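Local coordinates for methylated RNA-binding protein 1 (Saccharomyces cerevisiae S288c, PDB 4RCM) that binds N6-methyladenosine-containing RNA through its YTH domain and lowers the stability of PHO4 mRNA by binding its 3'-UTR, thereby regulating phosphate metabolism, at residues A4-W9 / S156-F161; F18-S23 / G71-V76; K128-S133 / Q137-S142. One frame throughout, in Å; residues are numbered along the deposited sequence.

Contact 1. Residues A4-W9 / S156-F161; sequences AIIPPW and SDIFSF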
loop_
_atom_site.group_PDB
_atom_site.type_symbol
_atom_site.label_atom_id
_atom_site.label_comp_id
_atom_site.label_asym_id
_atom_site.label_seq_id
_atom_site.Cartn_x
_atom_site.Cartn_y
_atom_site.Cartn_z
ATOM N N ALA A 4 -5.533 -16.192 -0.249
ATOM C CA ALA A 4 -5.376 -14.886 -0.860
ATOM C C ALA A 4 -6.718 -14.143 -0.937
ATOM O O ALA A 4 -7.786 -14.767 -1.023
ATOM C CB ALA A 4 -4.765 -15.053 -2.245
ATOM N N ILE A 5 -6.689 -12.811 -0.887
ATOM C CA ILE A 5 -7.940 -12.034 -0.975
ATOM C C ILE A 5 -7.910 -11.190 -2.239
ATOM O O ILE A 5 -7.044 -10.373 -2.400
ATOM C CB ILE A 5 -8.156 -11.149 0.269
ATOM C CG1 ILE A 5 -8.298 -12.035 1.517
ATOM C CG2 ILE A 5 -9.387 -10.281 0.105
ATOM C CD1 ILE A 5 -8.107 -11.309 2.813
ATOM N N ILE A 6 -8.841 -11.440 -3.143
ATOM C CA ILE A 6 -9.059 -10.614 -4.312
ATOM C C ILE A 6 -10.549 -10.345 -4.392
ATOM O O ILE A 6 -11.377 -11.294 -4.429
ATOM C CB ILE A 6 -8.682 -11.295 -5.621
ATOM C CG1 ILE A 6 -7.176 -11.505 -5.724
ATOM C CG2 ILE A 6 -9.162 -10.451 -6.798
ATOM C CD1 ILE A 6 -6.795 -12.564 -6.738
ATOM N N PRO A 7 -10.930 -9.077 -4.374
ATOM C CA PRO A 7 -12.354 -8.794 -4.348
ATOM C C PRO A 7 -12.976 -8.923 -5.738
ATOM O O PRO A 7 -12.280 -8.745 -6.735
ATOM C CB PRO A 7 -12.406 -7.341 -3.865
ATOM C CG PRO A 7 -11.173 -6.767 -4.394
ATOM C CD PRO A 7 -10.146 -7.838 -4.478
ATOM N N PRO A 8 -14.276 -9.250 -5.791
ATOM C CA PRO A 8 -14.943 -9.425 -7.057
ATOM C C PRO A 8 -15.167 -8.097 -7.777
ATOM O O PRO A 8 -15.236 -8.087 -8.997
ATOM C CB PRO A 8 -16.269 -10.075 -6.662
ATOM C CG PRO A 8 -16.582 -9.502 -5.300
ATOM C CD PRO A 8 -15.212 -9.418 -4.651
ATOM N N TRP A 9 -15.245 -6.989 -7.031
ATOM C CA TRP A 9 -15.411 -5.657 -7.615
ATOM C C TRP A 9 -14.484 -4.673 -6.898
ATOM O O TRP A 9 -14.410 -4.680 -5.695
ATOM C CB TRP A 9 -16.871 -5.215 -7.430
ATOM C CG TRP A 9 -17.204 -3.912 -8.002
ATOM C CD1 TRP A 9 -17.331 -2.730 -7.331
ATOM C CD2 TRP A 9 -17.487 -3.629 -9.376
ATOM N NE1 TRP A 9 -17.663 -1.722 -8.200
ATOM C CE2 TRP A 9 -17.768 -2.244 -9.466
ATOM C CE3 TRP A 9 -17.485 -4.403 -10.556
ATOM C CZ2 TRP A 9 -18.072 -1.619 -10.680
ATOM C CZ3 TRP A 9 -17.792 -3.790 -11.758
ATOM C CH2 TRP A 9 -18.080 -2.405 -11.814
ATOM N N SER A 156 -2.947 -19.005 -11.291
ATOM C CA SER A 156 -3.025 -20.348 -10.724
ATOM C C SER A 156 -1.965 -20.597 -9.625
ATOM O O SER A 156 -2.177 -21.423 -8.733
ATOM C CB SER A 156 -2.961 -21.403 -11.828
ATOM O OG SER A 156 -1.880 -21.183 -12.712
ATOM N N ASP A 157 -0.857 -19.850 -9.676
ATOM C CA ASP A 157 0.220 -19.925 -8.663
ATOM C C ASP A 157 0.027 -18.945 -7.476
ATOM O O ASP A 157 0.957 -18.729 -6.696
ATOM C CB ASP A 157 1.602 -19.636 -9.334
ATOM C CG ASP A 157 1.653 -18.265 -10.061
ATOM O OD1 ASP A 157 0.685 -17.475 -9.967
ATOM O OD2 ASP A 157 2.667 -17.972 -10.738
ATOM N N ILE A 158 -1.158 -18.357 -7.329
ATOM C CA ILE A 158 -1.303 -17.241 -6.380
ATOM C C ILE A 158 -0.885 -17.631 -4.962
ATOM O O ILE A 158 -1.240 -18.688 -4.500
ATOM C CB ILE A 158 -2.736 -16.684 -6.357
ATOM C CG1 ILE A 158 -2.811 -15.431 -5.479
ATOM C CG2 ILE A 158 -3.719 -17.734 -5.845
ATOM C CD1 ILE A 158 -4.041 -14.578 -5.777
ATOM N N PHE A 159 -0.150 -16.731 -4.289
ATOM C CA PHE A 159 0.357 -16.938 -2.934
ATOM C C PHE A 159 0.137 -15.677 -2.136
ATOM O O PHE A 159 0.248 -14.555 -2.672
ATOM C CB PHE A 159 1.871 -17.280 -2.925
ATOM C CG PHE A 159 2.389 -17.714 -1.578
ATOM C CD1 PHE A 159 2.179 -19.025 -1.117
ATOM C CD2 PHE A 159 3.064 -16.814 -0.741
ATOM C CE1 PHE A 159 2.638 -19.423 0.155
ATOM C CE2 PHE A 159 3.532 -17.207 0.524
ATOM C CZ PHE A 159 3.313 -18.503 0.975
ATOM N N SER A 160 -0.127 -15.853 -0.854
ATOM C CA SER A 160 -0.232 -14.699 0.063
ATOM C C SER A 160 0.439 -14.875 1.437
ATOM O O SER A 160 0.764 -16.000 1.860
ATOM C CB SER A 160 -1.704 -14.326 0.259
ATOM O OG SER A 160 -2.365 -15.070 1.259
ATOM N N PHE A 161 0.611 -13.758 2.143
ATOM C CA PHE A 161 1.112 -13.823 3.504
ATOM C C PHE A 161 0.058 -14.350 4.511
ATOM O O PHE A 161 0.330 -14.384 5.716
ATOM C CB PHE A 161 1.663 -12.455 3.964
ATOM C CG PHE A 161 0.609 -11.351 4.204
ATOM C CD1 PHE A 161 -0.340 -11.438 5.225
ATOM C CD2 PHE A 161 0.632 -10.177 3.446
ATOM C CE1 PHE A 161 -1.252 -10.406 5.438
ATOM C CE2 PHE A 161 -0.277 -9.158 3.658
ATOM C CZ PHE A 161 -1.232 -9.280 4.647
#
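Ile158 turns toward the N-terminal segment 4-9 and makes the apolar part of this contact. The two loops come from the two ends of the YTH-domain chain. One precedes strand 17-23, and the other follows helix 141-151. Neither is a regular helix or strand here.

The tip of Ile158 does the touching. Its CG1 stands anti to the backbone N (chi1 -174°), and this extends the longer branch toward Ala4 and Ile6. Ile158 CD1 lies 3.6 Å from Ala4 CB. The same methyl meets Ile6 CD1 at 3.5 Å, end to end, and the two side chains cross obliquely. A small cluster of three aliphatic groups results, and it is only partly buried. Ile158 also rests on Arg110 of strand 102-112.

Phe159 points its side chain away from segment 4-9. Its backbone is hydrogen-bonded to Asp111, as that of Ile5 is to Val109. Both loops are thus tied to the same strand, 102-112, consistent with their meeting here.

Ser160 is the buried residue of the contact. Its CA is 5.2 Å from the CA of Ala4, the nearest pair of CA atoms across the contact. The CB atoms of Ala4 and Ser160 are 4.0 Å apart. Ser160 OG accepts a hydrogen bond from Leu162 N, the pattern of an ST turn, and Ser160 N is bonded to Asp163 OD2. Ala4 N has its own partner, Ser2 OG, and lies 3.7 Å from Ser160 OG.

Contact 2. Residues F18-S23 / G71-V76; sequences FFVIKS and GRFCGV. With nucleotides of chain C.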
loop_
_atom_site.group_PDB
_atom_site.type_symbol
_atom_site.label_atom_id
_atom_site.label_comp_id
_atom_site.label_asym_id
_atom_site.label_seq_id
_atom_site.Cartn_x
_atom_site.Cartn_y
_atom_site.Cartn_z
ATOM N N PHE A 18 -2.098 6.982 -5.770
ATOM C CA PHE A 18 -1.396 5.727 -5.442
ATOM C C PHE A 18 -0.029 6.040 -4.863
ATOM O O PHE A 18 0.744 6.788 -5.470
ATOM C CB PHE A 18 -1.175 4.886 -6.699
ATOM C CG PHE A 18 -2.436 4.440 -7.360
ATOM C CD1 PHE A 18 -3.037 3.262 -6.991
ATOM C CD2 PHE A 18 -3.016 5.204 -8.372
ATOM C CE1 PHE A 18 -4.218 2.870 -7.574
ATOM C CE2 PHE A 18 -4.185 4.791 -8.986
ATOM C CZ PHE A 18 -4.780 3.603 -8.603
ATOM N N PHE A 19 0.302 5.398 -3.742
ATOM C CA PHE A 19 1.623 5.518 -3.126
ATOM C C PHE A 19 2.151 4.173 -2.757
ATOM O O PHE A 19 1.376 3.268 -2.420
ATOM C CB PHE A 19 1.556 6.321 -1.843
ATOM C CG PHE A 19 1.011 7.687 -2.029
ATOM C CD1 PHE A 19 -0.352 7.905 -1.945
ATOM C CD2 PHE A 19 1.851 8.750 -2.288
ATOM C CE1 PHE A 19 -0.890 9.160 -2.133
ATOM C CE2 PHE A 19 1.334 10.013 -2.450
ATOM C CZ PHE A 19 -0.032 10.225 -2.372
ATOM N N VAL A 20 3.472 4.040 -2.781
ATOM C CA VAL A 20 4.127 2.836 -2.277
ATOM C C VAL A 20 4.313 2.981 -0.766
ATOM O O VAL A 20 4.585 4.077 -0.292
ATOM C CB VAL A 20 5.489 2.566 -2.958
ATOM C CG1 VAL A 20 6.333 1.572 -2.178
ATOM C CG2 VAL A 20 5.257 2.044 -4.354
ATOM N N ILE A 21 4.199 1.857 -0.046
ATOM C CA ILE A 21 4.523 1.790 1.423
ATOM C C ILE A 21 5.659 0.785 1.529
ATOM O O ILE A 21 5.544 -0.336 1.002
ATOM C CB ILE A 21 3.333 1.342 2.319
ATOM C CG1 ILE A 21 2.179 2.334 2.250
ATOM C CG2 ILE A 21 3.756 1.186 3.790
ATOM C CD1 ILE A 21 2.450 3.713 2.822
ATOM N N LYS A 22 6.776 1.189 2.164
ATOM C CA LYS A 22 7.895 0.227 2.386
ATOM C C LYS A 22 7.933 -0.020 3.875
ATOM O O LYS A 22 8.061 0.936 4.694
ATOM C CB LYS A 22 9.257 0.777 1.926
ATOM C CG LYS A 22 9.362 1.157 0.468
ATOM C CD LYS A 22 9.125 -0.027 -0.471
ATOM C CE LYS A 22 10.184 -1.127 -0.362
ATOM N NZ LYS A 22 10.051 -2.150 -1.448
ATOM N N SER A 23 7.706 -1.257 4.232
ATOM C CA SER A 23 7.744 -1.673 5.631
ATOM C C SER A 23 9.065 -2.359 5.936
ATOM O O SER A 23 9.562 -3.164 5.110
ATOM C CB SER A 23 6.595 -2.657 5.907
ATOM O OG SER A 23 6.756 -3.252 7.173
ATOM N N GLY A 71 11.941 -7.085 -1.056
ATOM C CA GLY A 71 11.201 -6.522 -2.175
ATOM C C GLY A 71 9.909 -7.258 -2.411
ATOM O O GLY A 71 9.411 -7.303 -3.537
ATOM N N ARG A 72 9.355 -7.856 -1.360
ATOM C CA ARG A 72 8.082 -8.513 -1.480
ATOM C C ARG A 72 6.982 -7.464 -1.633
ATOM O O ARG A 72 6.868 -6.568 -0.793
ATOM C CB ARG A 72 7.882 -9.374 -0.258
ATOM C CG ARG A 72 7.157 -10.667 -0.519
ATOM C CD ARG A 72 6.722 -11.234 0.826
ATOM N NE ARG A 72 5.494 -11.991 0.751
ATOM C CZ ARG A 72 5.188 -12.934 1.622
ATOM N NH1 ARG A 72 4.068 -13.615 1.504
ATOM N NH2 ARG A 72 6.016 -13.188 2.629
ATOM N N PHE A 73 6.201 -7.525 -2.706
ATOM C CA PHE A 73 5.024 -6.642 -2.833
ATOM C C PHE A 73 3.905 -7.529 -2.402
ATOM O O PHE A 73 3.651 -8.510 -3.075
ATOM C CB PHE A 73 4.815 -6.081 -4.267
ATOM C CG PHE A 73 5.568 -4.766 -4.521
ATOM C CD1 PHE A 73 6.958 -4.759 -4.678
ATOM C CD2 PHE A 73 4.883 -3.535 -4.575
ATOM C CE1 PHE A 73 7.642 -3.547 -4.880
ATOM C CE2 PHE A 73 5.566 -2.338 -4.792
ATOM C CZ PHE A 73 6.944 -2.343 -4.934
ATOM N N CYS A 74 3.278 -7.238 -1.255
ATOM C CA CYS A 74 2.348 -8.216 -0.675
ATOM C C CYS A 74 0.810 -7.868 -0.554
ATOM O O CYS A 74 0.025 -8.680 -0.064
ATOM C CB CYS A 74 2.899 -8.752 0.620
ATOM S SG CYS A 74 3.536 -7.551 1.743
ATOM N N GLY A 75 0.399 -6.704 -1.034
ATOM C CA GLY A 75 -1.023 -6.451 -1.229
ATOM C C GLY A 75 -1.306 -4.965 -1.281
ATOM O O GLY A 75 -0.395 -4.167 -1.362
ATOM N N VAL A 76 -2.587 -4.645 -1.311
ATOM C CA VAL A 76 -3.028 -3.233 -1.535
ATOM C C VAL A 76 -4.005 -2.852 -0.457
ATOM O O VAL A 76 -4.923 -3.561 -0.188
ATOM C CB VAL A 76 -3.653 -3.089 -2.931
ATOM C CG1 VAL A 76 -3.858 -1.630 -3.267
ATOM C CG2 VAL A 76 -2.765 -3.764 -4.021
ATOM C C2 6MZ C 3 8.033 -0.462 9.567
ATOM C C4 6MZ C 3 8.347 1.471 8.244
ATOM C C5 6MZ C 3 7.067 2.018 8.719
ATOM N N9 6MZ C 3 8.838 2.382 7.382
ATOM N N3 6MZ C 3 8.773 0.236 8.700
ATOM N N1 6MZ C 3 6.853 -0.016 10.052
ATOM C C6 6MZ C 3 6.315 1.172 9.694
ATOM N N6 6MZ C 3 5.152 1.628 10.212
ATOM C C9 6MZ C 3 4.473 0.972 11.307
ATOM N N7 6MZ C 3 6.892 3.235 8.130
ATOM C C8 6MZ C 3 7.986 3.436 7.328
ATOM O "O5'" 6MZ C 3 12.945 6.101 6.870
ATOM C "C5'" 6MZ C 3 11.974 5.225 7.494
ATOM C "C4'" 6MZ C 3 11.924 3.864 6.788
ATOM O "O4'" 6MZ C 3 11.134 2.928 7.553
ATOM C "C1'" 6MZ C 3 10.194 2.209 6.713
ATOM C "C2'" 6MZ C 3 10.470 2.733 5.291
ATOM O "O2'" 6MZ C 3 11.361 1.856 4.550
ATOM C "C3'" 6MZ C 3 11.340 3.937 5.367
ATOM O "O3'" 6MZ C 3 12.296 3.767 4.285
#
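Lys22 NZ reaches toward Phe73 and is hydrogen-bonded to Ser66 OG. That hydroxyl is also bonded to Arg72 O, so Ser66 links the two segments from between them. This is the central sheet of the YTH domain, a fold of the PUA clan. Strands 17-23 and 72-79 are not neighbours in it. Strand 61-67, which carries Ser66, runs between them, and the nearest CA atoms of the two segments are 8.8 Å apart, at Lys22 and Gly71.

Side chains bridge that gap: Lys22 and Val20 from one strand, the Phe73 ring from the other. The Lys22 chain bends at chi2 (-61°) and again at chi3 (-65°), and this folds its ammonium back toward the middle strand. Lys22 NZ stops 4.4 Å from Phe73 CE1, approaching the ring obliquely. Val20 comes to the same ring at its edge, near the ring plane, with Val20 CG2 4.4 Å from Phe73 CE2. Both approaches are loose. The three residues are buried. The bond to Ser66 OG gives the buried ammonium a polar partner.

The end of strand 17-23 is part of the RNA site. Lys22 and Ser23 bind the N6-methyladenosine nucleotide of chain C. Lys22 meets the sugar: its carbonyl O is 3.1 Å from C2' of the nucleotide, and its CB is 3.5 Å from O2'. Ser23 meets the base, with Ser23 CA 3.8 Å from N3. Ser23 OG is hydrogen-bonded to Ser25 O and packs 3.9 Å from C2 of the adenine.

Contact 3. Residues K128-S133 / Q137-S142; sequences KPITHS and QEIPYS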
loop_
_atom_site.group_PDB
_atom_site.type_symbol
_atom_site.label_atom_id
_atom_site.label_comp_id
_atom_site.label_asym_id
_atom_site.label_seq_id
_atom_site.Cartn_x
_atom_site.Cartn_y
_atom_site.Cartn_z
ATOM N N LYS A 128 13.025 5.175 -12.577
ATOM C CA LYS A 128 13.383 3.837 -12.051
ATOM C C LYS A 128 12.164 2.891 -11.994
ATOM O O LYS A 128 11.007 3.342 -11.922
ATOM C CB LYS A 128 13.983 3.991 -10.649
ATOM C CG LYS A 128 15.336 4.702 -10.602
ATOM C CD LYS A 128 15.432 5.569 -9.354
ATOM C CE LYS A 128 16.854 6.039 -9.056
ATOM N NZ LYS A 128 17.711 4.933 -8.577
ATOM N N PRO A 129 12.406 1.586 -12.002
ATOM C CA PRO A 129 11.295 0.693 -11.761
ATOM C C PRO A 129 10.626 0.939 -10.400
ATOM O O PRO A 129 11.273 1.474 -9.468
ATOM C CB PRO A 129 11.934 -0.669 -11.746
ATOM C CG PRO A 129 13.163 -0.505 -12.586
ATOM C CD PRO A 129 13.647 0.866 -12.317
ATOM N N ILE A 130 9.364 0.516 -10.291
ATOM C CA ILE A 130 8.606 0.666 -9.056
ATOM C C ILE A 130 9.256 -0.042 -7.839
ATOM O O ILE A 130 9.141 0.408 -6.708
ATOM C CB ILE A 130 7.123 0.228 -9.226
ATOM C CG1 ILE A 130 6.283 0.750 -8.052
ATOM C CG2 ILE A 130 7.013 -1.272 -9.373
ATOM C CD1 ILE A 130 4.797 0.504 -8.230
ATOM N N THR A 131 9.943 -1.120 -8.095
ATOM C CA THR A 131 10.680 -1.836 -7.046
ATOM C C THR A 131 11.805 -1.022 -6.352
ATOM O O THR A 131 12.292 -1.428 -5.273
ATOM C CB THR A 131 11.296 -3.087 -7.646
ATOM O OG1 THR A 131 11.988 -2.727 -8.847
ATOM C CG2 THR A 131 10.211 -4.105 -7.986
ATOM N N HIS A 132 12.206 0.104 -6.958
ATOM C CA HIS A 132 13.168 1.050 -6.355
ATOM C C HIS A 132 12.548 2.195 -5.550
ATOM O O HIS A 132 13.276 3.078 -5.036
ATOM C CB HIS A 132 14.036 1.670 -7.457
ATOM C CG HIS A 132 14.927 0.692 -8.144
ATOM N ND1 HIS A 132 16.255 0.949 -8.367
ATOM C CD2 HIS A 132 14.694 -0.544 -8.635
ATOM C CE1 HIS A 132 16.800 -0.083 -8.987
ATOM N NE2 HIS A 132 15.879 -1.007 -9.150
ATOM N N SER A 133 11.218 2.208 -5.433
ATOM C CA SER A 133 10.543 3.290 -4.754
ATOM C C SER A 133 10.873 3.266 -3.279
ATOM O O SER A 133 10.979 2.207 -2.664
ATOM C CB SER A 133 9.013 3.191 -4.936
ATOM O OG SER A 133 8.687 3.031 -6.296
ATOM N N GLN A 137 6.442 7.056 -1.978
ATOM C CA GLN A 137 6.647 7.481 -3.338
ATOM C C GLN A 137 5.302 7.464 -4.056
ATOM O O GLN A 137 4.629 6.407 -4.068
ATOM C CB GLN A 137 7.606 6.482 -4.037
ATOM C CG GLN A 137 7.666 6.587 -5.537
ATOM C CD GLN A 137 8.159 7.940 -6.015
ATOM O OE1 GLN A 137 7.489 8.614 -6.819
ATOM N NE2 GLN A 137 9.333 8.336 -5.542
ATOM N N GLU A 138 4.918 8.590 -4.648
ATOM C CA GLU A 138 3.651 8.628 -5.436
ATOM C C GLU A 138 3.762 7.974 -6.792
ATOM O O GLU A 138 4.760 8.145 -7.513
ATOM C CB GLU A 138 3.104 10.024 -5.630
ATOM C CG GLU A 138 1.769 10.024 -6.382
ATOM C CD GLU A 138 0.923 11.252 -6.158
ATOM O OE1 GLU A 138 1.377 12.213 -5.530
ATOM O OE2 GLU A 138 -0.238 11.243 -6.597
ATOM N N ILE A 139 2.702 7.260 -7.155
ATOM C CA ILE A 139 2.646 6.512 -8.389
ATOM C C ILE A 139 1.498 7.080 -9.286
ATOM O O ILE A 139 0.327 7.082 -8.890
ATOM C CB ILE A 139 2.383 5.018 -8.140
ATOM C CG1 ILE A 139 3.434 4.379 -7.189
ATOM C CG2 ILE A 139 2.295 4.278 -9.457
ATOM C CD1 ILE A 139 4.855 4.279 -7.717
ATOM N N PRO A 140 1.835 7.562 -10.488
ATOM C CA PRO A 140 0.793 8.164 -11.360
ATOM C C PRO A 140 -0.443 7.267 -11.539
ATOM O O PRO A 140 -0.309 6.075 -11.669
ATOM C CB PRO A 140 1.497 8.295 -12.727
ATOM C CG PRO A 140 2.955 8.197 -12.452
ATOM C CD PRO A 140 3.073 7.271 -11.245
ATOM N N TYR A 141 -1.625 7.871 -11.636
ATOM C CA TYR A 141 -2.872 7.123 -11.714
ATOM C C TYR A 141 -2.844 5.959 -12.699
ATOM O O TYR A 141 -3.091 4.782 -12.329
ATOM C CB TYR A 141 -3.983 8.109 -12.081
ATOM C CG TYR A 141 -5.333 7.507 -12.166
ATOM C CD1 TYR A 141 -6.097 7.240 -11.023
ATOM C CD2 TYR A 141 -5.875 7.208 -13.405
ATOM C CE1 TYR A 141 -7.381 6.679 -11.136
ATOM C CE2 TYR A 141 -7.144 6.668 -13.530
ATOM C CZ TYR A 141 -7.900 6.399 -12.412
ATOM O OH TYR A 141 -9.115 5.812 -12.632
ATOM N N SER A 142 -2.496 6.267 -13.946
ATOM C CA SER A 142 -2.535 5.223 -14.987
ATOM C C SER A 142 -1.641 4.006 -14.699
ATOM O O SER A 142 -2.079 2.862 -14.957
ATOM C CB SER A 142 -2.284 5.797 -16.391
ATOM O OG SER A 142 -1.037 6.438 -16.491
#
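Ile130 and Ile139 make the apolar half of this contact, which joins a short 3-10 turn of the YTH domain to the short, weakly bonded strand 138-139 just after it. The two side chains cross at about a right angle. Ile139 CD1 lies 3.8 Å from Ile130 CD1 and just as far from Ile130 CG1, so one methyl sits against the last bond of the other chain. With Ile130 CG1 anti to the backbone N (chi1 -165°), that branch is extended toward Ile139.

The second apolar touch is between the carbon stems of two polar residues. Ser133 CB is 3.7 Å from Gln137 CB, where the short loop between the segments closes.

Within segment 128-133, Ser133 grips Ile130 O twice, through OG at 2.7 Å and through its backbone N at 3.0 Å. Ser133 OG stands beside its own backbone N (chi1 -50°), and this puts both donors within range of the one carbonyl. OG comes in at a C=O...O angle of 121°, tilted 21° from the carbonyl plane. This pair of hydrogen bonds ties down the end of the turn.

Around the contact, Ile130 packs on Leu117 of helix 114-117 and on Val20 of strand 17-23. Ile139 rests on Ile122 of strand 121-122. Pro140 then occupies the N-cap position of helix 141-151.

Overall arrangement
Contact 2 is the central one, its centre about 5 Å from the centre of the chain, and it alone includes residues of the RNA site. Contact 3 is buried too but lies further out. Contact 1 is partly buried and well away from the nucleotide. Contacts 2 and 3 share the sheet: strand 138-139 pairs with strand 17-23 through backbone hydrogen bonds. Contact 1 meets contact 2 through Arg72, whose guanidinium packs on Phe159 and Phe161. Contacts 1 and 3 do not touch. Isoleucine methyls, with a serine beside them, join the segments in contacts 1 and 3, whereas contact 2 brings a buried lysine and a valine to an aromatic ring.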